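Local coordinates for protein methionine gamma-lyase (Trichomonas vaginalis, PDB 1E5F) that is a tetrameric PLP-dependent enzyme of the Cys/Met metabolism family, built on the aminotransferase-like fold and holding pyridoxal-5'-phosphate at sites shared between subunits, at residues S33-D38 and S52-T57; T83-G88 and T241-S246; S106-Y111 and F131-I136. All blocks are in the same frame, centred on the assembly; numbering follows the deposited sequence. Where two conformers were deposited one is given.

In the fold
Interactions 1 and 2 are buried and both touch the second subunit; interaction 3 is partly buried. Interaction 1 joins two loops of the N-terminal part through irregular backbone pairing and aromatic packing. Interaction 2 joins the start of helix 86-97 to the loop after helix 226-241, mainly through small hydroxyls. Interaction 3 pairs edge strand 128-132 of the seven-stranded sheet with strand 103-107, and adds a carboxylate-to-threonine grip. Interactions 2 and 3 share one cofactor: 86-87 bind its phosphate and Tyr111 lies against its ring. Interaction 1 sends Tyr56 to the phosphate of another cofactor, in a site completed by the second subunit. Interactions 1 and 3 do not touch.

Interaction 1 of 3, residues S33-D38 and S52-T57. With PLP (pyridoxal-5'-phosphate), chain H.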
loop_
_atom_site.group_PDB
_atom_site.type_symbol
_atom_site.label_atom_id
_atom_site.label_comp_id
_atom_site.label_asym_id
_atom_site.label_seq_id
_atom_site.Cartn_x
_atom_site.Cartn_y
_atom_site.Cartn_z
ATOM N N SER A 33 1.873 11.471 8.414
ATOM C CA SER A 33 1.761 11.655 9.836
ATOM C C SER A 33 1.337 13.086 10.220
ATOM O O SER A 33 0.604 13.275 11.265
ATOM C CB SER A 33 3.089 11.264 10.536
ATOM O OG SER A 33 4.109 12.278 10.306
ATOM N N THR A 34 1.702 14.068 9.341
ATOM C CA THR A 34 1.424 15.435 9.878
ATOM C C THR A 34 1.118 16.349 8.744
ATOM O O THR A 34 1.088 15.916 7.577
ATOM C CB THR A 34 2.719 15.940 10.587
ATOM O OG1 THR A 34 2.454 17.175 11.190
ATOM C CG2 THR A 34 3.865 16.311 9.660
ATOM N N PHE A 35 0.609 17.549 9.008
ATOM C CA PHE A 35 0.027 18.488 8.114
ATOM C C PHE A 35 0.650 19.859 8.261
ATOM O O PHE A 35 0.886 20.317 9.390
ATOM C CB PHE A 35 -1.476 18.619 8.517
ATOM C CG PHE A 35 -2.103 17.270 8.135
ATOM C CD1 PHE A 35 -2.092 16.188 9.061
ATOM C CD2 PHE A 35 -2.621 17.085 6.901
ATOM C CE1 PHE A 35 -2.674 14.996 8.623
ATOM C CE2 PHE A 35 -3.237 15.871 6.518
ATOM C CZ PHE A 35 -3.241 14.791 7.396
ATOM N N VAL A 36 0.914 20.490 7.162
ATOM C CA VAL A 36 1.642 21.772 7.197
ATOM C C VAL A 36 0.745 22.950 7.482
ATOM O O VAL A 36 -0.207 23.062 6.776
ATOM C CB VAL A 36 2.355 21.964 5.829
ATOM C CG1 VAL A 36 2.952 23.352 5.635
ATOM C CG2 VAL A 36 3.338 20.780 5.716
ATOM N N PHE A 37 1.112 23.799 8.445
ATOM C CA PHE A 37 0.277 24.978 8.645
ATOM C C PHE A 37 0.709 25.966 7.604
ATOM O O PHE A 37 1.902 26.217 7.411
ATOM C CB PHE A 37 0.387 25.499 10.037
ATOM C CG PHE A 37 -0.056 24.450 11.070
ATOM C CD1 PHE A 37 -1.248 23.819 10.959
ATOM C CD2 PHE A 37 0.825 24.126 12.076
ATOM C CE1 PHE A 37 -1.644 22.878 11.945
ATOM C CE2 PHE A 37 0.422 23.173 13.025
ATOM C CZ PHE A 37 -0.834 22.499 13.005
ATOM N N ASP A 38 -0.245 26.657 6.982
ATOM C CA ASP A 38 -0.000 27.890 6.289
ATOM C C ASP A 38 0.717 29.020 7.064
ATOM O O ASP A 38 1.576 29.732 6.541
ATOM C CB ASP A 38 -1.354 28.616 5.898
ATOM C CG ASP A 38 -1.969 27.734 4.802
ATOM O OD1 ASP A 38 -1.254 27.003 4.072
ATOM O OD2 ASP A 38 -3.210 27.780 4.690
ATOM N N SER A 52 -11.108 24.741 11.443
ATOM C CA SER A 52 -11.105 23.387 10.923
ATOM C C SER A 52 -9.756 23.106 10.249
ATOM O O SER A 52 -8.904 24.001 10.226
ATOM C CB SER A 52 -12.330 23.148 9.978
ATOM O OG SER A 52 -12.189 24.090 8.952
ATOM N N GLY A 53 -9.554 21.932 9.669
ATOM C CA GLY A 53 -8.298 21.546 9.075
ATOM C C GLY A 53 -7.662 20.399 9.913
ATOM O O GLY A 53 -7.843 20.330 11.102
ATOM N N TYR A 54 -6.499 19.954 9.453
ATOM C CA TYR A 54 -5.798 18.803 9.977
ATOM C C TYR A 54 -4.482 19.214 10.595
ATOM O O TYR A 54 -3.955 20.349 10.441
ATOM C CB TYR A 54 -5.572 17.677 8.947
ATOM C CG TYR A 54 -6.913 17.049 8.546
ATOM C CD1 TYR A 54 -7.399 15.950 9.288
ATOM C CD2 TYR A 54 -7.712 17.602 7.565
ATOM C CE1 TYR A 54 -8.610 15.428 9.030
ATOM C CE2 TYR A 54 -8.966 17.050 7.256
ATOM C CZ TYR A 54 -9.389 15.949 8.001
ATOM O OH TYR A 54 -10.618 15.433 7.737
ATOM N N ILE A 55 -4.070 18.340 11.505
ATOM C CA ILE A 55 -2.872 18.635 12.292
ATOM C C ILE A 55 -1.931 17.466 12.251
ATOM O O ILE A 55 -0.751 17.682 12.064
ATOM C CB ILE A 55 -3.285 18.810 13.812
ATOM C CG1 ILE A 55 -4.326 19.959 13.921
ATOM C CG2 ILE A 55 -2.076 19.117 14.682
ATOM C CD1 ILE A 55 -4.837 19.987 15.406
ATOM N N TYR A 56 -2.456 16.333 12.726
ATOM C CA TYR A 56 -1.569 15.207 13.004
ATOM C C TYR A 56 -2.386 13.913 12.961
ATOM O O TYR A 56 -3.478 13.949 13.542
ATOM C CB TYR A 56 -0.930 15.381 14.390
ATOM C CG TYR A 56 0.107 14.417 14.858
ATOM C CD1 TYR A 56 1.354 14.358 14.196
ATOM C CD2 TYR A 56 -0.211 13.370 15.731
ATOM C CE1 TYR A 56 2.361 13.485 14.560
ATOM C CE2 TYR A 56 0.754 12.427 16.027
ATOM C CZ TYR A 56 2.035 12.533 15.549
ATOM O OH TYR A 56 3.060 11.666 16.025
ATOM N N THR A 57 -1.894 12.897 12.232
ATOM C CA THR A 57 -2.768 11.683 12.084
ATOM C C THR A 57 -3.253 10.957 13.323
ATOM O O THR A 57 -4.320 10.287 13.257
ATOM C CB THR A 57 -2.146 10.752 11.014
ATOM O OG1 THR A 57 -2.306 11.429 9.721
ATOM C CG2 THR A 57 -2.797 9.360 10.970
HETATM N N1 PLP H . 6.825 10.472 22.722
HETATM C C2 PLP H . 7.556 11.453 22.227
HETATM C C2A PLP H . 8.789 11.886 22.981
HETATM C C3 PLP H . 6.945 12.183 21.206
HETATM O O3 PLP H . 7.517 13.407 20.916
HETATM C C4 PLP H . 5.678 11.858 20.740
HETATM C C4A PLP H . 4.903 12.970 19.936
HETATM C C5 PLP H . 5.052 10.752 21.199
HETATM C C6 PLP H . 5.659 10.054 22.225
HETATM C C5A PLP H . 3.664 10.270 20.831
HETATM O O4P PLP H . 3.908 9.320 19.732
HETATM P P PLP H . 2.719 9.347 18.608
HETATM O O1P PLP H . 2.526 10.749 18.228
HETATM O O2P PLP H . 3.185 8.341 17.615
HETATM O O3P PLP H . 1.502 8.765 19.350
HETATM O O HOH W 1 1.084 19.928 12.131
#
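The carbonyl oxygen of Ile55 is gripped from two directions. A water donates to Ile55 O at 2.9 Å, and Phe35 N makes a weak bond to the same Ile55 O at 3.3 Å. The water also donates to Phe35 O, so it bridges the two backbones. This is an irregular antiparallel pairing with a single beta bridge, Thr34 to Tyr56. It lies in the N-terminal part of the chain, in the loops before and after helix 40-47. Next to the bridge, Thr57 N gives a nearly straight bond to Ser33 O (2.7 Å, 170°).

On one side of the pairing, Phe35 packs on Tyr54. The CB of Tyr54 sits 3.5 Å from the centroid of the Phe35 ring, over its face, in a CH-pi contact. Ile55 O lies in plane at the edge of the same ring. Phe35 CG stands opposite the carbonyl carbon (chi1 -69°), which lays the ring across Tyr54 CB. Both side chains point the same way. The hydroxyl of Tyr54 continues to Ser65. Further along, Phe37 CZ meets Ile55 CG2, which lies at the ring edge.

The contact is also an intersubunit surface. Thr34 OG1 bonds Val337 O of the second subunit. The Tyr54 ring meets Phe22 of the third subunit edge-to-face. Tyr56 reaches the pyridoxal-5'-phosphate of chain H, a cofactor also hydrogen-bonded to Arg58 and to residues of the second subunit. Its first torsion (chi1 -175°) runs the ring past Ser33 O, with Tyr56 CD1 3.2 Å from Ser33 O, and on to the phosphate. There Tyr56 OH donates to O1P; the modelled length, 2.4 Å, is shorter than expected and its exact value doubtful.

Interaction 2 of 3, residues T83-G88 and T241-S246; sequences TSSGMG and TGSVIS. With PLP (pyridoxal-5'-phosphate), chain C.
Ser243 OG lies against Ser84 and Gly88. It accepts from Ser84 N at 3.2 Å, with a bent N-H angle of 141°. Gly88 CA lies 3.7 Å from this same Ser243 OG, and the missing side chain of the glycine leaves the room that the hydroxyl needs. The Ser243 OG is anti to the backbone N (chi1 -167°), which carries it toward segment 83-88. Beside it, Ser84 CB rests on Val244 O. Ile245 CB and CD1 both lie against the carbonyl oxygen of Thr83, each at 3.6 Å from Thr83 O.

The second shell shapes the two loops. Thr83 OG1 donates to Ser85 O at 2.6 Å, from above the carbonyl plane, and so ties down the turn between strand 79-83 and helix 86-97. Ser85 is the N-cap of that helix, and its OG accepts from Gly88 N. Across the contact, Thr241 OG1 accepts from Ser243 N in an ST turn as helix 226-241 ends, and also hydrogen-bonds Gly236 O of that helix. Gly242 leaves the helix with positive phi, and Ser243 is the centre of an inverse gamma turn.

The outer shell belongs to the second subunit. Ser84 OG bonds Ser84 OG of that subunit, while Ser243 OG and Ser85 OG both bond its Gly242 O.

The capped helix start faces the phosphate of pyridoxal-5'-phosphate (chain C). Gly86 N donates to the cofactor's O2P at 2.7 Å. Met87 N donates to its O3P at 2.8 Å. Ser206, Thr208 and, from the second subunit, Tyr56 and Arg58 complete the site. The main-chain N-H groups and the positive end of the helix dipole probably stabilise the phosphate charge, on a turn held by small hydroxyls at the subunit interface.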
loop_
_atom_site.group_PDB
_atom_site.type_symbol
_atom_site.label_atom_id
_atom_site.label_comp_id
_atom_site.label_asym_id
_atom_site.label_seq_id
_atom_site.Cartn_x
_atom_site.Cartn_y
_atom_site.Cartn_z
ATOM N N THR A 83 -10.844 3.214 14.476
ATOM C CA THR A 83 -9.772 2.850 15.307
ATOM C C THR A 83 -9.018 1.674 14.630
ATOM O O THR A 83 -9.468 1.182 13.608
ATOM C CB THR A 83 -10.160 2.382 16.706
ATOM O OG1 THR A 83 -10.793 1.090 16.611
ATOM C CG2 THR A 83 -10.968 3.413 17.473
ATOM N N SER A 84 -7.900 1.336 15.299
ATOM C CA SER A 84 -7.042 0.318 14.740
ATOM C C SER A 84 -7.379 -1.081 15.267
ATOM O O SER A 84 -6.654 -1.946 14.861
ATOM C CB SER A 84 -5.553 0.703 14.817
ATOM O OG SER A 84 -5.106 0.347 16.125
ATOM N N SER A 85 -8.534 -1.344 15.848
ATOM C CA SER A 85 -9.031 -2.692 16.104
ATOM C C SER A 85 -10.410 -2.498 16.780
ATOM O O SER A 85 -10.687 -1.439 17.336
ATOM C CB SER A 85 -8.229 -3.608 16.995
ATOM O OG SER A 85 -8.076 -2.970 18.301
ATOM N N GLY A 86 -11.218 -3.537 16.621
ATOM C CA GLY A 86 -12.511 -3.538 17.321
ATOM C C GLY A 86 -12.232 -3.414 18.823
ATOM O O GLY A 86 -12.986 -2.655 19.429
ATOM N N MET A 87 -11.226 -4.148 19.414
ATOM C CA MET A 87 -11.042 -3.923 20.841
ATOM C C MET A 87 -10.796 -2.459 21.172
ATOM O O MET A 87 -11.155 -1.869 22.187
ATOM C CB MET A 87 -9.883 -4.854 21.321
ATOM C CG MET A 87 -10.236 -6.384 21.347
ATOM S SD MET A 87 -11.978 -6.612 22.036
ATOM C CE MET A 87 -11.647 -5.947 23.688
ATOM N N GLY A 88 -9.998 -1.798 20.236
ATOM C CA GLY A 88 -9.662 -0.378 20.474
ATOM C C GLY A 88 -10.893 0.508 20.439
ATOM O O GLY A 88 -10.948 1.504 21.150
ATOM N N THR A 241 -5.900 5.032 24.491
ATOM C CA THR A 241 -5.564 3.747 23.815
ATOM C C THR A 241 -4.446 4.005 22.800
ATOM O O THR A 241 -3.795 3.025 22.436
ATOM C CB THR A 241 -6.733 3.134 23.112
ATOM O OG1 THR A 241 -7.137 4.008 22.122
ATOM C CG2 THR A 241 -7.921 2.862 24.039
ATOM N N GLY A 242 -4.453 5.136 22.097
ATOM C CA GLY A 242 -3.452 5.290 21.013
ATOM C C GLY A 242 -3.785 4.328 19.904
ATOM O O GLY A 242 -2.918 3.954 19.088
ATOM N N SER A 243 -5.084 4.046 19.752
ATOM C CA SER A 243 -5.534 3.104 18.751
ATOM C C SER A 243 -5.789 3.842 17.467
ATOM O O SER A 243 -6.896 4.188 17.126
ATOM C CB SER A 243 -6.849 2.397 19.263
ATOM O OG SER A 243 -7.090 1.269 18.392
ATOM N N VAL A 244 -4.741 4.268 16.780
ATOM C CA VAL A 244 -4.850 5.128 15.652
ATOM C C VAL A 244 -4.844 4.279 14.342
ATOM O O VAL A 244 -3.796 3.702 14.006
ATOM C CB VAL A 244 -3.600 6.040 15.708
ATOM C CG1 VAL A 244 -3.590 6.838 14.412
ATOM C CG2 VAL A 244 -3.641 6.984 16.900
ATOM N N ILE A 245 -5.900 4.372 13.581
ATOM C CA ILE A 245 -5.967 3.589 12.319
ATOM C C ILE A 245 -4.943 4.126 11.334
ATOM O O ILE A 245 -4.774 5.319 11.151
ATOM C CB ILE A 245 -7.368 3.494 11.758
ATOM C CG1 ILE A 245 -7.574 2.508 10.608
ATOM C CG2 ILE A 245 -7.843 4.881 11.339
ATOM C CD1 ILE A 245 -9.056 2.247 10.166
ATOM N N SER A 246 -4.358 3.290 10.580
ATOM C CA SER A 246 -3.504 3.613 9.399
ATOM C C SER A 246 -4.451 4.206 8.346
ATOM O O SER A 246 -5.356 3.500 7.938
ATOM C CB SER A 246 -2.969 2.359 8.734
ATOM O OG SER A 246 -2.271 2.640 7.499
HETATM N N1 PLP C . -16.559 -7.221 18.552
HETATM C C2 PLP C . -17.009 -8.469 18.273
HETATM C C2A PLP C . -18.405 -8.980 18.137
HETATM C C3 PLP C . -15.999 -9.201 17.594
HETATM O O3 PLP C . -16.387 -10.425 17.149
HETATM C C4 PLP C . -14.659 -8.866 17.597
HETATM C C4A PLP C . -13.761 -10.079 17.109
HETATM C C5 PLP C . -14.281 -7.818 18.357
HETATM C C6 PLP C . -15.266 -6.990 18.896
HETATM C C5A PLP C . -12.872 -7.326 18.421
HETATM O O4P PLP C . -12.493 -6.720 17.098
HETATM P P PLP C . -10.958 -6.731 16.693
HETATM O O1P PLP C . -10.676 -8.176 16.528
HETATM O O2P PLP C . -11.000 -5.986 15.430
HETATM O O3P PLP C . -10.087 -6.103 17.796
#

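Interaction 3 of 3, residues S106-Y111 and F131-I136. With PLP (pyridoxal-5'-phosphate), chain C.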
loop_
_atom_site.group_PDB
_atom_site.type_symbol
_atom_site.label_atom_id
_atom_site.label_comp_id
_atom_site.label_asym_id
_atom_site.label_seq_id
_atom_site.Cartn_x
_atom_site.Cartn_y
_atom_site.Cartn_z
ATOM N N SER A 106 -23.108 -5.580 31.629
ATOM C CA SER A 106 -22.922 -6.172 30.355
ATOM C C SER A 106 -23.635 -7.522 30.233
ATOM O O SER A 106 -23.707 -8.285 31.166
ATOM C CB SER A 106 -21.445 -6.521 30.198
ATOM O OG SER A 106 -21.124 -7.277 29.027
ATOM N N ASP A 107 -23.847 -7.841 28.985
ATOM C CA ASP A 107 -24.457 -9.122 28.701
ATOM C C ASP A 107 -23.284 -10.061 28.914
ATOM O O ASP A 107 -22.162 -9.619 28.727
ATOM C CB ASP A 107 -25.047 -9.267 27.323
ATOM C CG ASP A 107 -25.956 -10.508 27.251
ATOM O OD1 ASP A 107 -25.398 -11.599 27.029
ATOM O OD2 ASP A 107 -27.168 -10.441 27.421
ATOM N N GLU A 108 -23.660 -11.131 29.585
ATOM C CA GLU A 108 -22.625 -12.133 29.788
ATOM C C GLU A 108 -22.183 -12.793 28.515
ATOM O O GLU A 108 -21.183 -13.483 28.569
ATOM C CB GLU A 108 -23.344 -13.140 30.767
ATOM C CG GLU A 108 -24.474 -13.934 30.080
ATOM C CD GLU A 108 -25.111 -14.979 31.043
ATOM O OE1 GLU A 108 -24.555 -15.374 32.075
ATOM O OE2 GLU A 108 -26.206 -15.502 30.760
ATOM N N CYS A 109 -22.988 -12.854 27.419
ATOM C CA CYS A 109 -22.452 -13.553 26.265
ATOM C C CYS A 109 -21.865 -12.503 25.324
ATOM O O CYS A 109 -22.654 -11.899 24.514
ATOM C CB CYS A 109 -23.483 -14.430 25.587
ATOM S SG CYS A 109 -22.825 -15.399 24.194
ATOM N N LEU A 110 -20.595 -12.388 25.237
ATOM C CA LEU A 110 -19.767 -11.425 24.542
ATOM C C LEU A 110 -18.648 -12.195 23.814
ATOM O O LEU A 110 -18.190 -13.327 24.097
ATOM C CB LEU A 110 -19.051 -10.654 25.660
ATOM C CG LEU A 110 -19.387 -9.252 26.089
ATOM C CD1 LEU A 110 -20.870 -8.926 25.729
ATOM C CD2 LEU A 110 -19.230 -9.000 27.562
ATOM N N TYR A 111 -18.159 -11.479 22.837
ATOM C CA TYR A 111 -16.806 -11.848 22.351
ATOM C C TYR A 111 -15.896 -12.170 23.560
ATOM O O TYR A 111 -15.689 -11.436 24.507
ATOM C CB TYR A 111 -16.328 -10.724 21.456
ATOM C CG TYR A 111 -14.987 -11.036 20.863
ATOM C CD1 TYR A 111 -14.635 -12.281 20.388
ATOM C CD2 TYR A 111 -14.015 -10.038 20.819
ATOM C CE1 TYR A 111 -13.390 -12.543 19.850
ATOM C CE2 TYR A 111 -12.773 -10.284 20.244
ATOM C CZ TYR A 111 -12.437 -11.513 19.770
ATOM O OH TYR A 111 -11.206 -11.753 19.226
ATOM N N PHE A 131 -22.032 -9.147 34.837
ATOM C CA PHE A 131 -22.390 -9.837 33.677
ATOM C C PHE A 131 -23.731 -10.500 33.857
ATOM O O PHE A 131 -23.877 -11.198 34.910
ATOM C CB PHE A 131 -21.384 -10.968 33.488
ATOM C CG PHE A 131 -20.008 -10.463 33.058
ATOM C CD1 PHE A 131 -19.793 -9.916 31.806
ATOM C CD2 PHE A 131 -18.954 -10.544 33.970
ATOM C CE1 PHE A 131 -18.503 -9.536 31.488
ATOM C CE2 PHE A 131 -17.662 -10.294 33.603
ATOM C CZ PHE A 131 -17.450 -9.681 32.347
ATOM N N ILE A 132 -24.755 -10.104 33.099
ATOM C CA ILE A 132 -26.095 -10.683 33.270
ATOM C C ILE A 132 -26.716 -11.180 32.002
ATOM O O ILE A 132 -26.163 -10.983 30.915
ATOM C CB ILE A 132 -27.060 -9.583 33.813
ATOM C CG1 ILE A 132 -27.307 -8.465 32.891
ATOM C CG2 ILE A 132 -26.466 -9.097 35.190
ATOM C CD1 ILE A 132 -28.389 -7.403 33.045
ATOM N N ASN A 133 -27.932 -11.773 32.009
ATOM C CA ASN A 133 -28.552 -12.081 30.696
ATOM C C ASN A 133 -29.446 -10.914 30.371
ATOM O O ASN A 133 -30.552 -10.771 30.952
ATOM C CB ASN A 133 -29.251 -13.460 30.764
ATOM C CG ASN A 133 -29.836 -13.815 29.388
ATOM O OD1 ASN A 133 -29.855 -13.018 28.487
ATOM N ND2 ASN A 133 -30.254 -15.046 29.160
ATOM N N THR A 134 -29.035 -9.930 29.525
ATOM C CA THR A 134 -29.874 -8.778 29.254
ATOM C C THR A 134 -31.029 -9.257 28.398
ATOM O O THR A 134 -31.985 -8.541 28.243
ATOM C CB THR A 134 -29.144 -7.627 28.549
ATOM O OG1 THR A 134 -28.665 -8.166 27.325
ATOM C CG2 THR A 134 -27.918 -7.158 29.362
ATOM N N ALA A 135 -31.025 -10.403 27.768
ATOM C CA ALA A 135 -32.170 -10.978 27.078
ATOM C C ALA A 135 -33.347 -11.378 27.985
ATOM O O ALA A 135 -34.498 -11.354 27.536
ATOM C CB ALA A 135 -31.756 -12.219 26.292
ATOM N N ILE A 136 -33.203 -11.492 29.278
ATOM C CA ILE A 136 -34.336 -11.776 30.204
ATOM C C ILE A 136 -35.011 -10.549 30.776
ATOM O O ILE A 136 -34.446 -9.747 31.519
ATOM C CB ILE A 136 -33.731 -12.547 31.404
ATOM C CG1 ILE A 136 -32.949 -13.797 30.994
ATOM C CG2 ILE A 136 -34.878 -12.924 32.348
ATOM C CD1 ILE A 136 -33.596 -14.690 29.937
HETATM N N1 PLP C . -16.559 -7.221 18.552
HETATM C C2 PLP C . -17.009 -8.469 18.273
HETATM C C2A PLP C . -18.405 -8.980 18.137
HETATM C C3 PLP C . -15.999 -9.201 17.594
HETATM O O3 PLP C . -16.387 -10.425 17.149
HETATM C C4 PLP C . -14.659 -8.866 17.597
HETATM C C4A PLP C . -13.761 -10.079 17.109
HETATM C C5 PLP C . -14.281 -7.818 18.357
HETATM C C6 PLP C . -15.266 -6.990 18.896
HETATM C C5A PLP C . -12.872 -7.326 18.421
HETATM O O4P PLP C . -12.493 -6.720 17.098
HETATM P P PLP C . -10.958 -6.731 16.693
HETATM O O1P PLP C . -10.676 -8.176 16.528
HETATM O O2P PLP C . -11.000 -5.986 15.430
HETATM O O3P PLP C . -10.087 -6.103 17.796
#
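Ser106 pairs with Phe131 in parallel, within the mixed sheet. Its carbonyl oxygen accepts from Ile132 N at 2.9 Å, and its side chain lies on the same face as the Phe131 ring. Asp107 carries the main polar contact. Its OD2 takes two bonds from Thr134: OG1 donates at 2.7 Å along the anti lone pair, and Thr134 N donates at 2.9 Å from above the carboxylate plane. A trans first torsion (chi1 -166°) turns the Asp107 carboxylate to the type I turn starting at Asn133. The other oxygen, OD1, accepts from Cys109 N in an Asx turn and forms a salt bridge with Lys162. This lysine also bonds Asn133 OD1.

Glu108 N continues the strand pairing with Ile132 O at 2.8 Å. The Glu108 side chain then runs over that carbonyl until OE2 reaches Asn133 CB. Next, Leu110 CD2 touches the edge of the Phe131 ring at CE1, 4.0 Å away. The ring also stacks on His115 of helix 112-124. Tyr111, the N-cap of that helix, lays one ring face on pyridoxal-5'-phosphate, with C4A toward the ring rim. The arrangement is a beta-alpha-beta unit, strand 103-107, helix 112-124, strand 128-132, whose first strand leads into the cofactor site of the aminotransferase-like fold.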